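Local coordinates for odorant binding protein OBP69a (Ceratitis capitata, PDB 6HHE) that probably binds and carries small odorants or pheromones in insect olfaction, at residues A[50-54]-A[55-59]; A[67-70]-A[71-75]; A[113-116]-A[117-120]. All coordinates share one frame; numbering follows the deposited sequence. Where two conformers were deposited one is given.

Contact 1. Residues A[50-54]-A[55-59]; sequences CVLDK and IGLID
The backbone N of L57 reaches back to L52 O at 2.8 Å, a nearly straight bond (N-H...O angle 164°) whose donor is tilted somewhat from the carbonyl plane. With G56 N bonded to D53 O at 3.0 Å, it forms the Schellman motif that ends helix 42-55. This second bond is more bent, and its donor stands above the carbonyl plane, off the lone pairs. G56 turns the chain with positive phi (87°), a conformation in which a CB would jam against I55 O. One residue earlier, I55 N still makes a helical bond to V51 O at 3.1 Å. The side chain of I55 runs back alongside V51 and points the same way: with CG1 beside its own backbone N (chi1 -57°), CD1 comes to 3.9 Å from V51 CG1. L14 of helix 10-22 touches both residues, so putting an alanine in place of I55 would probably strip V51 CG1 of this neighbour and open a gap beside L14. Across the turn, L52 and L57 cross at about a right angle, CD2 of L52 lying 4.1 Å from CD1 of L57, the apolar contact that commonly accompanies a Schellman turn. I58 follows with its CG2 methyl wedged between its own N and carbonyl carbon, 3.8 Å from L52 CB. K54 NZ leads away to a salt bridge with E21, and C50 is disulfide-bonded to C18. The helix end is thus closed twice over, by backbone bonds that satisfy the carbonyls of L52 and D53 and by aliphatic side chains that pack against the buried L52.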
# COMPACT_ATOMS: atom_id res chain seq x y z
N CYS A 50 7.60 0.25 -1.50
CA CYS A 50 8.14 -0.61 -2.56
C CYS A 50 7.02 -1.13 -3.44
O CYS A 50 7.14 -1.12 -4.68
CB CYS A 50 8.91 -1.75 -1.89
SG CYS A 50 9.76 -2.90 -3.12
N VAL A 51 5.94 -1.59 -2.81
CA VAL A 51 4.80 -2.13 -3.56
C VAL A 51 4.18 -1.04 -4.41
O VAL A 51 3.97 -1.23 -5.62
CB VAL A 51 3.80 -2.77 -2.61
CG1 VAL A 51 2.48 -3.14 -3.35
CG2 VAL A 51 4.41 -4.00 -1.92
N LEU A 52 3.90 0.13 -3.82
CA LEU A 52 3.31 1.23 -4.59
C LEU A 52 4.20 1.62 -5.76
O LEU A 52 3.71 1.92 -6.86
CB LEU A 52 3.09 2.45 -3.69
CG LEU A 52 2.02 2.26 -2.64
CD1 LEU A 52 1.96 3.53 -1.79
CD2 LEU A 52 0.62 1.99 -3.22
N ASP A 53 5.51 1.63 -5.54
CA ASP A 53 6.44 2.04 -6.58
C ASP A 53 6.48 1.02 -7.71
O ASP A 53 6.50 1.40 -8.88
CB ASP A 53 7.82 2.25 -5.97
CG ASP A 53 8.87 2.59 -7.02
OD1 ASP A 53 8.92 3.76 -7.45
OD2 ASP A 53 9.61 1.68 -7.42
N LYS A 54 6.44 -0.28 -7.37
CA LYS A 54 6.49 -1.35 -8.37
C LYS A 54 5.26 -1.31 -9.27
O LYS A 54 5.35 -1.65 -10.46
CB LYS A 54 6.57 -2.72 -7.68
CG LYS A 54 7.97 -3.37 -7.49
CD LYS A 54 9.09 -2.41 -7.37
CE LYS A 54 10.38 -3.14 -6.92
NZ LYS A 54 11.45 -2.24 -6.42
N ILE A 55 4.11 -0.93 -8.71
CA ILE A 55 2.88 -0.83 -9.49
C ILE A 55 2.78 0.49 -10.23
O ILE A 55 1.93 0.64 -11.11
CB ILE A 55 1.68 -1.04 -8.56
CG1 ILE A 55 1.79 -2.38 -7.86
CG2 ILE A 55 0.34 -1.01 -9.34
CD1 ILE A 55 0.78 -2.60 -6.84
N GLY A 56 3.66 1.43 -9.95
CA GLY A 56 3.60 2.72 -10.58
C GLY A 56 2.71 3.76 -9.93
O GLY A 56 2.34 4.73 -10.60
N LEU A 57 2.37 3.60 -8.65
CA LEU A 57 1.38 4.46 -7.99
C LEU A 57 1.97 5.60 -7.17
O LEU A 57 1.20 6.39 -6.60
CB LEU A 57 0.47 3.61 -7.09
CG LEU A 57 -0.16 2.49 -7.89
CD1 LEU A 57 -0.95 1.64 -6.99
CD2 LEU A 57 -1.08 3.06 -8.98
N ILE A 58 3.30 5.70 -7.07
CA ILE A 58 3.90 6.82 -6.37
C ILE A 58 5.14 7.24 -7.15
O ILE A 58 5.92 6.39 -7.61
CB ILE A 58 4.19 6.46 -4.90
CG1 ILE A 58 4.54 7.71 -4.09
CG2 ILE A 58 5.28 5.40 -4.83
CD1 ILE A 58 4.68 7.49 -2.57
N ASP A 59 5.30 8.54 -7.34
CA ASP A 59 6.33 9.04 -8.25
C ASP A 59 7.57 9.47 -7.48
O ASP A 59 7.63 9.38 -6.25
CB ASP A 59 5.77 10.17 -9.11
CG ASP A 59 5.42 11.42 -8.32
OD1 ASP A 59 5.94 11.64 -7.21
OD2 ASP A 59 4.61 12.23 -8.83

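Contact 2. Residues A[67-70]-A[71-75]; sequences DNLL and EILPP
L73 packs back on L69 at the end of the short, weakly bonded helix 69-72, a single turn at the surface of this all-helical odorant-binding fold. The backbone bonds show how slight the turn is. L73 N gives the shortest, 2.7 Å to L69 O. The same oxygen takes a weak bond from I72 N, so one carbonyl serves two successive amides. Before it, E71 N makes another weak bond, to N68 O at 3.3 Å. Both weak bonds span only three residues, whereas that of L73 spans four. L73 then adopts extended backbone angles (psi 161°), and P74, which has no N-H to give, takes the chain away from the turn. Apolar contacts join L69 to both I72 and L73. With CG beside its own backbone N (chi1 -73°), L73 brings CG to 3.4 Å from L69 O and CD1 to 3.8 Å from L69 CB. I72 adds a looser touch, its CD1 being 4.4 Å from L69 CD2. L70 faces helix 78-88 instead, packing on V78, V81 and E82, and thereby seats the turn on its neighbour. Among the charged groups, the carboxylates of D67 and E71, of like sign, stay apart, OD2 of D67 and OE2 of E71 being 6.5 Å from each other; E71 is exposed and poorly ordered. D67 touches H85 of helix 78-88. The I72 side chain runs back beside the carbonyl of N68, CG1 of I72 lying 3.6 Å from N68 O.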
# COMPACT_ATOMS: atom_id res chain seq x y z
N ASP A 67 -5.24 7.17 -8.98
CA ASP A 67 -6.18 7.27 -10.08
C ASP A 67 -5.66 6.62 -11.35
O ASP A 67 -6.46 6.36 -12.25
CB ASP A 67 -6.54 8.73 -10.27
CG ASP A 67 -5.35 9.65 -10.47
OD1 ASP A 67 -4.26 9.47 -9.89
OD2 ASP A 67 -5.51 10.63 -11.22
N ASN A 68 -4.37 6.29 -11.41
CA ASN A 68 -3.82 5.57 -12.57
C ASN A 68 -4.53 4.24 -12.76
O ASN A 68 -4.75 3.80 -13.89
CB ASN A 68 -2.33 5.35 -12.38
CG ASN A 68 -1.53 6.59 -12.66
OD1 ASN A 68 -2.09 7.62 -13.03
ND2 ASN A 68 -0.22 6.51 -12.47
N LEU A 69 -4.91 3.60 -11.66
CA LEU A 69 -5.61 2.32 -11.74
C LEU A 69 -6.91 2.41 -12.52
O LEU A 69 -7.44 1.37 -12.94
CB LEU A 69 -5.89 1.80 -10.34
CG LEU A 69 -4.62 1.45 -9.54
CD1 LEU A 69 -4.92 0.93 -8.18
CD2 LEU A 69 -3.86 0.42 -10.36
N LEU A 70 -7.46 3.62 -12.69
CA LEU A 70 -8.77 3.79 -13.31
C LEU A 70 -8.73 3.54 -14.81
O LEU A 70 -9.69 3.03 -15.39
CB LEU A 70 -9.30 5.20 -13.06
CG LEU A 70 -9.65 5.56 -11.62
CD1 LEU A 70 -9.80 7.08 -11.54
CD2 LEU A 70 -10.91 4.87 -11.16
N GLU A 71 -7.63 3.91 -15.46
CA GLU A 71 -7.50 3.59 -16.87
C GLU A 71 -7.21 2.11 -17.08
O GLU A 71 -7.49 1.58 -18.16
CB GLU A 71 -6.40 4.46 -17.49
CG GLU A 71 -6.60 5.93 -17.18
CD GLU A 71 -5.45 6.81 -17.62
OE1 GLU A 71 -5.27 6.99 -18.84
OE2 GLU A 71 -4.71 7.32 -16.73
N ILE A 72 -6.74 1.43 -16.04
CA ILE A 72 -6.25 0.06 -16.08
C ILE A 72 -7.32 -0.94 -15.67
O ILE A 72 -7.39 -2.05 -16.20
CB ILE A 72 -5.03 -0.06 -15.14
CG1 ILE A 72 -3.84 0.75 -15.64
CG2 ILE A 72 -4.65 -1.50 -14.92
CD1 ILE A 72 -2.73 0.82 -14.60
N LEU A 73 -8.10 -0.63 -14.65
CA LEU A 73 -8.83 -1.75 -14.09
C LEU A 73 -10.20 -1.88 -14.71
O LEU A 73 -10.73 -0.93 -15.32
CB LEU A 73 -8.97 -1.59 -12.56
CG LEU A 73 -7.72 -1.82 -11.68
CD1 LEU A 73 -7.98 -1.43 -10.23
CD2 LEU A 73 -7.22 -3.25 -11.75
N PRO A 74 -10.79 -3.07 -14.57
CA PRO A 74 -12.13 -3.28 -15.06
C PRO A 74 -13.07 -2.32 -14.37
O PRO A 74 -12.82 -1.87 -13.23
CB PRO A 74 -12.44 -4.73 -14.67
CG PRO A 74 -11.25 -5.31 -14.14
CD PRO A 74 -10.20 -4.29 -14.01
N PRO A 75 -14.16 -1.96 -15.03
CA PRO A 75 -15.10 -1.01 -14.47
C PRO A 75 -15.54 -1.35 -13.05
O PRO A 75 -15.81 -0.42 -12.29
CB PRO A 75 -16.28 -1.05 -15.45
CG PRO A 75 -16.01 -2.17 -16.38
CD PRO A 75 -14.56 -2.47 -16.36

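Contact 3. Residues A[113-116]-A[117-120]; sequences VILK and LLFT. With SO4 (sulfate ion), chain B.
Helix 112-121, the last helix of the chain, is bonded regularly here: I114 O accepts L118 N at 2.9 Å, and L115 O accepts F119 N at the same length. Its sides do different work. I114 belongs to the pocket that holds 2-(2-methoxyethoxy)ethanol, a molecule probably from the crystallisation liquor, together with N111, whose OD1 accepts I114 N. One turn on, L118 comes across I114 at an oblique angle, its CD1 3.9 Å from I114 CG2; CG1 of I114 lies beside its backbone N (chi1 -65°), which turns CG2 to the carbonyl side, where L118 meets it. The buried L115 packs on Y107 and I108 of helix 96-110, and F119 packs on I108 and T104 of the same helix. The F119 ring presents its edge, in plane, to a backbone oxygen, CD1 lying 3.4 Å from L115 O. K116 O receives two donors of T120, N at 3.2 Å and OG1 at 3.1 Å, which approach from opposite faces of its carbonyl plane; the OG1 bond belongs to one of two conformers of T120 and is less certain. K116 itself stretches outward, its chain extended beyond CG, to a sulfate ion probably of the same origin. NZ of K116 gives the sulfate O4 a hydrogen bond of 2.8 Å.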
# COMPACT_ATOMS: atom_id res chain seq x y z
N VAL A 113 -12.43 -3.24 4.15
CA VAL A 113 -12.62 -4.53 3.51
C VAL A 113 -11.54 -4.73 2.47
O VAL A 113 -10.84 -5.74 2.47
CB VAL A 113 -14.01 -4.62 2.88
CG1 VAL A 113 -14.12 -5.80 1.94
CG2 VAL A 113 -15.05 -4.80 4.06
N ILE A 114 -11.43 -3.78 1.54
CA ILE A 114 -10.45 -3.95 0.49
C ILE A 114 -9.03 -3.97 1.04
O ILE A 114 -8.19 -4.76 0.58
CB ILE A 114 -10.67 -2.83 -0.56
CG1 ILE A 114 -12.00 -2.98 -1.23
CG2 ILE A 114 -9.53 -2.84 -1.59
CD1 ILE A 114 -12.23 -4.32 -2.06
N LEU A 115 -8.71 -3.09 2.00
CA LEU A 115 -7.33 -3.04 2.45
C LEU A 115 -6.97 -4.30 3.24
O LEU A 115 -5.83 -4.78 3.16
CB LEU A 115 -7.05 -1.77 3.26
CG LEU A 115 -6.60 -0.61 2.36
CD1 LEU A 115 -5.12 -0.82 1.92
CD2 LEU A 115 -7.49 -0.35 1.16
N LYS A 116 -7.92 -4.89 3.98
CA LYS A 116 -7.60 -6.16 4.66
C LYS A 116 -7.31 -7.27 3.66
O LYS A 116 -6.36 -8.04 3.84
CB LYS A 116 -8.76 -6.55 5.58
CG LYS A 116 -8.82 -5.69 6.85
CD LYS A 116 -10.09 -6.02 7.64
CE LYS A 116 -10.05 -5.36 9.02
NZ LYS A 116 -11.21 -5.79 9.88
N LEU A 117 -8.10 -7.38 2.58
CA LEU A 117 -7.78 -8.37 1.56
C LEU A 117 -6.44 -8.08 0.89
O LEU A 117 -5.66 -9.01 0.65
CB LEU A 117 -8.89 -8.46 0.51
CG LEU A 117 -10.15 -8.98 1.14
CD1 LEU A 117 -11.32 -8.73 0.22
CD2 LEU A 117 -9.97 -10.46 1.45
N LEU A 118 -6.12 -6.81 0.61
CA LEU A 118 -4.84 -6.53 -0.03
C LEU A 118 -3.70 -6.89 0.90
O LEU A 118 -2.66 -7.39 0.46
CB LEU A 118 -4.76 -5.06 -0.45
CG LEU A 118 -5.58 -4.63 -1.66
CD1 LEU A 118 -5.66 -3.11 -1.74
CD2 LEU A 118 -5.02 -5.20 -2.96
N PHE A 119 -3.86 -6.66 2.20
CA PHE A 119 -2.79 -7.00 3.12
C PHE A 119 -2.55 -8.49 3.17
O PHE A 119 -1.39 -8.92 3.34
CB PHE A 119 -3.08 -6.47 4.52
CG PHE A 119 -2.31 -5.25 4.85
CD1 PHE A 119 -2.68 -4.02 4.34
CD2 PHE A 119 -1.17 -5.35 5.59
CE1 PHE A 119 -1.94 -2.89 4.63
CE2 PHE A 119 -0.41 -4.22 5.90
CZ PHE A 119 -0.80 -3.00 5.41
N THR A 120 -3.57 -9.31 3.00
CA THR A 120 -3.27 -10.73 2.96
C THR A 120 -2.53 -11.07 1.67
O THR A 120 -1.62 -11.90 1.67
CB THR A 120 -4.54 -11.56 3.14
OG1 THR A 120 -5.40 -10.97 4.12
CG2 THR A 120 -4.16 -12.91 3.68
S SO4 B . -9.87 -3.96 12.47
O1 SO4 B . -9.22 -3.58 13.74
O2 SO4 B . -10.86 -2.94 12.27
O3 SO4 B . -8.84 -3.93 11.42
O4 SO4 B . -10.34 -5.35 12.50

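How the contacts relate
From the N terminus the three contacts come in series, none nested in or crossing another, and each closes only a local turn. Contact 1 ends helix 42-55, a helix tied to helix 10-22 by a disulfide. After the loop, contact 2 forms helix 69-72, which rests on helix 78-88. These two touch although their centres are about 15 Å apart: L57 CD2 meets L69 CG at 3.9 Å, so the helix end and the short turn share apolar packing. Contact 3, in helix 112-121 against helix 96-110, touches neither. It lies across the chain's centre from contact 1, with centres about 17 Å apart.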